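Local structure of iron-binding zinc finger CDGSH type domain-containing protein (Magnetospirillum magneticum, 3TBN) at residues Ala18-Thr23 with Ala40-Asp45; Tyr30-Cys35 with Tyr67-Lys72. The protein binds two [2Fe-2S] clusters, one in each of its two CDGSH-type iron-sulfur motifs, as a type 6 member of the CDGSH family. All coordinates share one frame; numbering follows the deposited sequence.

Contact 1 of 2, residues Ala18-Thr23 with Ala40-Asp45. With FES (Fe2/s2 (inorganic) cluster), chain B; FES (Fe2/s2 (inorganic) cluster), chain C.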
loop_
_atom_site.group_PDB
_atom_site.type_symbol
_atom_site.label_atom_id
_atom_site.label_comp_id
_atom_site.label_asym_id
_atom_site.label_seq_id
_atom_site.Cartn_x
_atom_site.Cartn_y
_atom_site.Cartn_z
ATOM N N ALA A 18 6.664 -6.529 4.063
ATOM C CA ALA A 18 5.950 -7.782 3.878
ATOM C C ALA A 18 4.510 -7.443 3.540
ATOM O O ALA A 18 3.990 -6.413 3.974
ATOM C CB ALA A 18 6.005 -8.619 5.143
ATOM N N PRO A 19 3.846 -8.308 2.769
ATOM C CA PRO A 19 2.457 -8.032 2.408
ATOM C C PRO A 19 1.485 -8.185 3.574
ATOM O O PRO A 19 1.788 -8.818 4.590
ATOM C CB PRO A 19 2.165 -9.079 1.330
ATOM C CG PRO A 19 3.104 -10.193 1.624
ATOM C CD PRO A 19 4.351 -9.536 2.133
ATOM N N TYR A 20 0.314 -7.586 3.399
ATOM C CA TYR A 20 -0.816 -7.746 4.296
ATOM C C TYR A 20 -1.866 -8.597 3.591
ATOM O O TYR A 20 -2.590 -8.105 2.725
ATOM C CB TYR A 20 -1.432 -6.389 4.614
ATOM C CG TYR A 20 -0.625 -5.514 5.546
ATOM C CD1 TYR A 20 -0.760 -5.630 6.920
ATOM C CD2 TYR A 20 0.245 -4.548 5.053
ATOM C CE1 TYR A 20 -0.040 -4.820 7.784
ATOM C CE2 TYR A 20 0.966 -3.730 5.909
ATOM C CZ TYR A 20 0.819 -3.868 7.271
ATOM O OH TYR A 20 1.538 -3.050 8.113
ATOM N N PRO A 21 -1.963 -9.882 3.948
ATOM C CA PRO A 21 -2.989 -10.725 3.335
ATOM C C PRO A 21 -4.355 -10.352 3.877
ATOM O O PRO A 21 -4.518 -10.195 5.089
ATOM C CB PRO A 21 -2.605 -12.142 3.783
ATOM C CG PRO A 21 -1.236 -12.027 4.384
ATOM C CD PRO A 21 -1.118 -10.632 4.887
ATOM N N VAL A 22 -5.328 -10.214 2.991
ATOM C CA VAL A 22 -6.685 -9.897 3.404
ATOM C C VAL A 22 -7.647 -10.687 2.540
ATOM O O VAL A 22 -7.519 -10.702 1.321
ATOM C CB VAL A 22 -7.005 -8.397 3.249
ATOM C CG1 VAL A 22 -8.422 -8.116 3.732
ATOM C CG2 VAL A 22 -5.995 -7.541 4.003
ATOM N N THR A 23 -8.603 -11.354 3.171
ATOM C CA THR A 23 -9.673 -12.008 2.438
ATOM C C THR A 23 -10.606 -10.921 1.938
ATOM O O THR A 23 -11.110 -10.127 2.730
ATOM C CB THR A 23 -10.429 -12.997 3.335
ATOM O OG1 THR A 23 -9.507 -13.973 3.836
ATOM C CG2 THR A 23 -11.532 -13.690 2.551
ATOM N N ALA A 40 -4.462 1.598 10.030
ATOM C CA ALA A 40 -5.302 0.436 9.751
ATOM C C ALA A 40 -4.796 -0.288 8.501
ATOM O O ALA A 40 -5.574 -0.613 7.604
ATOM C CB ALA A 40 -6.756 0.862 9.582
ATOM N N GLN A 41 -3.493 -0.539 8.439
ATOM C CA GLN A 41 -2.901 -1.145 7.253
ATOM C C GLN A 41 -3.598 -2.459 6.928
ATOM O O GLN A 41 -3.941 -3.224 7.825
ATOM C CB GLN A 41 -1.415 -1.410 7.476
ATOM C CG GLN A 41 -0.563 -0.162 7.555
ATOM C CD GLN A 41 -0.518 0.592 6.247
ATOM O OE1 GLN A 41 -0.626 0.007 5.175
ATOM N NE2 GLN A 41 -0.350 1.904 6.331
ATOM N N PRO A 42 -3.763 -2.763 5.636
ATOM C CA PRO A 42 -3.228 -2.045 4.476
ATOM C C PRO A 42 -4.150 -0.968 3.905
ATOM O O PRO A 42 -3.912 -0.527 2.784
ATOM C CB PRO A 42 -3.061 -3.167 3.453
ATOM C CG PRO A 42 -4.210 -4.075 3.748
ATOM C CD PRO A 42 -4.346 -4.064 5.251
ATOM N N PHE A 43 -5.173 -0.559 4.647
ATOM C CA PHE A 43 -6.197 0.331 4.110
ATOM C C PHE A 43 -6.024 1.772 4.550
ATOM O O PHE A 43 -5.568 2.045 5.650
ATOM C CB PHE A 43 -7.574 -0.201 4.496
ATOM C CG PHE A 43 -7.776 -1.618 4.073
ATOM C CD1 PHE A 43 -7.907 -2.637 5.004
ATOM C CD2 PHE A 43 -7.761 -1.945 2.728
ATOM C CE1 PHE A 43 -8.061 -3.956 4.589
ATOM C CE2 PHE A 43 -7.908 -3.254 2.315
ATOM C CZ PHE A 43 -8.058 -4.257 3.245
ATOM N N CYS A 44 -6.405 2.683 3.665
ATOM C CA CYS A 44 -6.331 4.114 3.910
ATOM C C CYS A 44 -7.212 4.521 5.080
ATOM O O CYS A 44 -8.352 4.084 5.170
ATOM C CB CYS A 44 -6.790 4.836 2.644
ATOM S SG CYS A 44 -6.847 6.640 2.731
ATOM N N ASP A 45 -6.691 5.366 5.967
ATOM C CA ASP A 45 -7.501 5.926 7.047
ATOM C C ASP A 45 -7.478 7.451 7.029
ATOM O O ASP A 45 -7.882 8.090 7.997
ATOM C CB ASP A 45 -7.086 5.374 8.425
ATOM C CG ASP A 45 -5.742 5.893 8.909
ATOM O OD1 ASP A 45 -5.085 6.663 8.176
ATOM O OD2 ASP A 45 -5.339 5.510 10.034
HETATM FE FE1 FES B . -4.594 7.280 2.816
HETATM FE FE2 FES B . -2.174 6.195 3.343
HETATM S S1 FES B . -3.719 6.813 4.807
HETATM S S2 FES B . -3.063 6.579 1.335
HETATM FE FE1 FES C . 5.694 -6.929 -1.202
HETATM FE FE2 FES C . 5.458 -4.223 -1.039
HETATM S S1 FES C . 5.032 -5.719 0.555
HETATM S S2 FES C . 6.051 -5.428 -2.807
#
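The loop 40-45 belongs to the first CDGSH motif and runs into that motif's cluster. Segment 18-23 begins in the other cluster's pocket, with Ala-18 and Pro-19, and continues into strand 20-24. Cys-44 SG binds FE1 of the first cluster at 2.3 Å, and His-48 is the other protein ligand of that iron. At the far end, Ala-18 C lies 3.5 Å from S1 of the second cluster. Between these ends the contact is made by side chains. The Tyr-20 ring has Gln-41 CB over one face, 3.8 Å from the ring centroid and 29° off the normal, a CH-pi contact. The methylene sits toward the phenol end, with Gln-41 CB only 3.3 Å from Tyr-20 CZ. Gln-41 then bends at chi2 (-66°). Its OE1 accepts a hydrogen bond from Lys-72, and its NE2 bonds to Ser-38 O. Pro-42 follows a cis peptide bond and crosses Tyr-20 obliquely. Its CG lies 3.7 Å from Tyr-20 CB and also meets Val-22 CG2 tip to tip at 3.9 Å. That same Pro-42 CG lies over the centre of the Phe-43 ring, 3.8 Å above its plane. Val-22 holds CG1 anti to its backbone N (chi1 -178°) and so meets the edge of that ring, in plane, at Phe-43 CZ. No hydrogen bond crosses between the segments. Their hold on each other is therefore apolar and CH-pi packing, while the polar end of Gln-41 is fixed by residues of neither segment.

Contact 2 of 2, residues Tyr30-Cys35 with Tyr67-Lys72. With FES (Fe2/s2 (inorganic) cluster), chain C; FES (Fe2/s2 (inorganic) cluster), chain B.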
loop_
_atom_site.group_PDB
_atom_site.type_symbol
_atom_site.label_atom_id
_atom_site.label_comp_id
_atom_site.label_asym_id
_atom_site.label_seq_id
_atom_site.Cartn_x
_atom_site.Cartn_y
_atom_site.Cartn_z
ATOM N N TYR A 30 -11.906 -1.706 -2.125
ATOM C CA TYR A 30 -10.956 -1.505 -1.038
ATOM C C TYR A 30 -10.058 -0.333 -1.397
ATOM O O TYR A 30 -9.727 -0.125 -2.559
ATOM C CB TYR A 30 -10.119 -2.780 -0.826
ATOM C CG TYR A 30 -10.983 -3.949 -0.426
ATOM C CD1 TYR A 30 -11.157 -4.283 0.909
ATOM C CD2 TYR A 30 -11.686 -4.676 -1.380
ATOM C CE1 TYR A 30 -11.990 -5.321 1.285
ATOM C CE2 TYR A 30 -12.518 -5.716 -1.013
ATOM C CZ TYR A 30 -12.669 -6.030 0.318
ATOM O OH TYR A 30 -13.506 -7.059 0.674
ATOM N N HIS A 31 -9.656 0.430 -0.396
ATOM C CA HIS A 31 -8.836 1.606 -0.626
ATOM C C HIS A 31 -7.493 1.393 0.040
ATOM O O HIS A 31 -7.361 1.476 1.257
ATOM C CB HIS A 31 -9.565 2.845 -0.118
ATOM C CG HIS A 31 -10.913 3.011 -0.744
ATOM N ND1 HIS A 31 -11.096 3.662 -1.944
ATOM C CD2 HIS A 31 -12.132 2.552 -0.376
ATOM C CE1 HIS A 31 -12.375 3.628 -2.272
ATOM N NE2 HIS A 31 -13.024 2.960 -1.336
ATOM N N TRP A 32 -6.509 1.044 -0.778
ATOM C CA TRP A 32 -5.174 0.710 -0.307
ATOM C C TRP A 32 -4.396 1.953 0.077
ATOM O O TRP A 32 -4.361 2.928 -0.677
ATOM C CB TRP A 32 -4.439 -0.019 -1.424
ATOM C CG TRP A 32 -3.012 -0.356 -1.134
ATOM C CD1 TRP A 32 -2.554 -1.284 -0.250
ATOM C CD2 TRP A 32 -1.853 0.211 -1.758
ATOM N NE1 TRP A 32 -1.182 -1.333 -0.282
ATOM C CE2 TRP A 32 -0.725 -0.424 -1.199
ATOM C CE3 TRP A 32 -1.660 1.194 -2.732
ATOM C CZ2 TRP A 32 0.578 -0.113 -1.591
ATOM C CZ3 TRP A 32 -0.364 1.506 -3.115
ATOM C CH2 TRP A 32 0.737 0.854 -2.547
ATOM N N CYS A 33 -3.774 1.910 1.249
ATOM C CA CYS A 33 -2.871 2.965 1.682
ATOM C C CYS A 33 -1.575 2.923 0.878
ATOM O O CYS A 33 -0.803 1.972 0.963
ATOM C CB CYS A 33 -2.561 2.816 3.170
ATOM S SG CYS A 33 -1.338 4.023 3.764
ATOM N N ALA A 34 -1.351 3.968 0.088
ATOM C CA ALA A 34 -0.137 4.105 -0.698
ATOM C C ALA A 34 0.973 4.828 0.061
ATOM O O ALA A 34 2.129 4.793 -0.358
ATOM C CB ALA A 34 -0.433 4.849 -1.990
ATOM N N CYS A 35 0.631 5.498 1.154
ATOM C CA CYS A 35 1.572 6.395 1.821
ATOM C C CYS A 35 2.326 5.767 2.990
ATOM O O CYS A 35 3.353 6.298 3.409
ATOM C CB CYS A 35 0.848 7.664 2.289
ATOM S SG CYS A 35 -0.239 7.471 3.728
ATOM N N TYR A 67 -2.958 -10.133 -1.371
ATOM C CA TYR A 67 -1.753 -9.782 -0.642
ATOM C C TYR A 67 -1.412 -8.336 -0.965
ATOM O O TYR A 67 -0.739 -8.040 -1.951
ATOM C CB TYR A 67 -0.612 -10.731 -1.009
ATOM C CG TYR A 67 -0.856 -12.130 -0.501
ATOM C CD1 TYR A 67 -1.714 -12.992 -1.167
ATOM C CD2 TYR A 67 -0.251 -12.579 0.661
ATOM C CE1 TYR A 67 -1.950 -14.275 -0.698
ATOM C CE2 TYR A 67 -0.478 -13.859 1.142
ATOM C CZ TYR A 67 -1.331 -14.700 0.458
ATOM O OH TYR A 67 -1.559 -15.972 0.932
ATOM N N PHE A 68 -1.927 -7.429 -0.146
ATOM C CA PHE A 68 -1.704 -6.009 -0.348
ATOM C C PHE A 68 -0.277 -5.631 0.040
ATOM O O PHE A 68 0.290 -6.168 0.987
ATOM C CB PHE A 68 -2.704 -5.199 0.472
ATOM C CG PHE A 68 -4.103 -5.244 -0.059
ATOM C CD1 PHE A 68 -4.461 -4.503 -1.172
ATOM C CD2 PHE A 68 -5.068 -6.012 0.564
ATOM C CE1 PHE A 68 -5.758 -4.532 -1.655
ATOM C CE2 PHE A 68 -6.361 -6.042 0.087
ATOM C CZ PHE A 68 -6.705 -5.304 -1.022
ATOM N N CYS A 69 0.302 -4.700 -0.698
ATOM C CA CYS A 69 1.665 -4.267 -0.441
ATOM C C CYS A 69 1.760 -3.478 0.869
ATOM O O CYS A 69 1.006 -2.531 1.096
ATOM C CB CYS A 69 2.157 -3.433 -1.624
ATOM S SG CYS A 69 3.758 -2.624 -1.397
ATOM N N GLY A 70 2.678 -3.896 1.734
ATOM C CA GLY A 70 2.949 -3.213 2.986
ATOM C C GLY A 70 4.132 -2.257 2.929
ATOM O O GLY A 70 4.210 -1.325 3.728
ATOM N N CYS A 71 5.055 -2.489 1.998
ATOM C CA CYS A 71 6.280 -1.693 1.912
ATOM C C CYS A 71 6.066 -0.393 1.143
ATOM O O CYS A 71 6.870 0.535 1.254
ATOM C CB CYS A 71 7.416 -2.502 1.268
ATOM S SG CYS A 71 7.269 -2.779 -0.521
ATOM N N LYS A 72 4.982 -0.359 0.368
ATOM C CA LYS A 72 4.547 0.777 -0.450
ATOM C C LYS A 72 5.412 1.020 -1.691
ATOM O O LYS A 72 5.235 2.020 -2.386
ATOM C CB LYS A 72 4.388 2.043 0.402
ATOM C CG LYS A 72 3.580 1.816 1.685
ATOM C CD LYS A 72 2.299 1.022 1.437
ATOM C CE LYS A 72 1.496 0.831 2.720
ATOM N NZ LYS A 72 0.289 -0.019 2.498
HETATM FE FE1 FES C . 5.694 -6.929 -1.202
HETATM FE FE2 FES C . 5.458 -4.223 -1.039
HETATM S S1 FES C . 5.032 -5.719 0.555
HETATM S S2 FES C . 6.051 -5.428 -2.807
HETATM FE FE1 FES B . -4.594 7.280 2.816
HETATM FE FE2 FES B . -2.174 6.195 3.343
HETATM S S1 FES B . -3.719 6.813 4.807
HETATM S S2 FES B . -3.063 6.579 1.335
HETATM O O HOH W 1 3.328 4.102 -2.698
#
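Lys-72 NZ is gripped by three acceptors. Cys-33 O takes one hydrogen bond at 2.7 Å, in the carbonyl plane. Cys-69 O takes another at 3.0 Å, and Gln-41 OE1 takes the third. The lysine chain bends at chi2 (-46°) and then runs extended to the buried ammonium. Cys-69 O has a second donor, the indole of Trp-32. Trp-32 NE1 reaches this oxygen at 2.8 Å, at an N-H...O angle of 156°, and uses a lone pair in the carbonyl plane. The oxygen lies at the indole edge, near the ring plane. Trp-32 CG is anti to the backbone N (chi1 176°), which carries the indole across to the other segment. There its CZ2 packs on Cys-69 CB at 3.7 Å. The Phe-68 ring is nearly parallel to the five-membered ring of Trp-32 but slid apart, so the two barely overlap. A water donates to both Ala-34 O and Lys-72 O. Cys-33 and Cys-35 bind FE2 of one cluster, and Cys-69 and Cys-71 bind FE2 of the other. An alanine in place of Lys-72 would remove the ammonium and its three hydrogen bonds, and would probably loosen the tie between the Cys-33 and Cys-69 carbonyls and the hold on the Gln-41 amide. The ammonium thus joins the backbones of the two cluster-binding segments, and its positive charge may help offset the negative charge of the cluster-cysteine groups.

In the fold
The centres of the two contacts lie about 6 Å apart, and their segments alternate along the chain: 18-23, 30-35, 40-45, 67-72. Contact 2 sits about 1 Å from the centre of the chain; contact 1 lies about 7 Å out, at the surface. Strands 20-24 and 64-68 pair antiparallel in one sheet, so each contact has a segment there. Strand 30-32 pairs with 56-58 in the other sheet. Tyr-20 N probably bonds to Phe-68 O, and Pro-42 O packs on Trp-32 CD1. Each contact touches both clusters. Ala-18 and Pro-19 line the second cluster's pocket and Ala-54 and Pro-55 the first's, consistent with two CDGSH motifs that interlock within one chain.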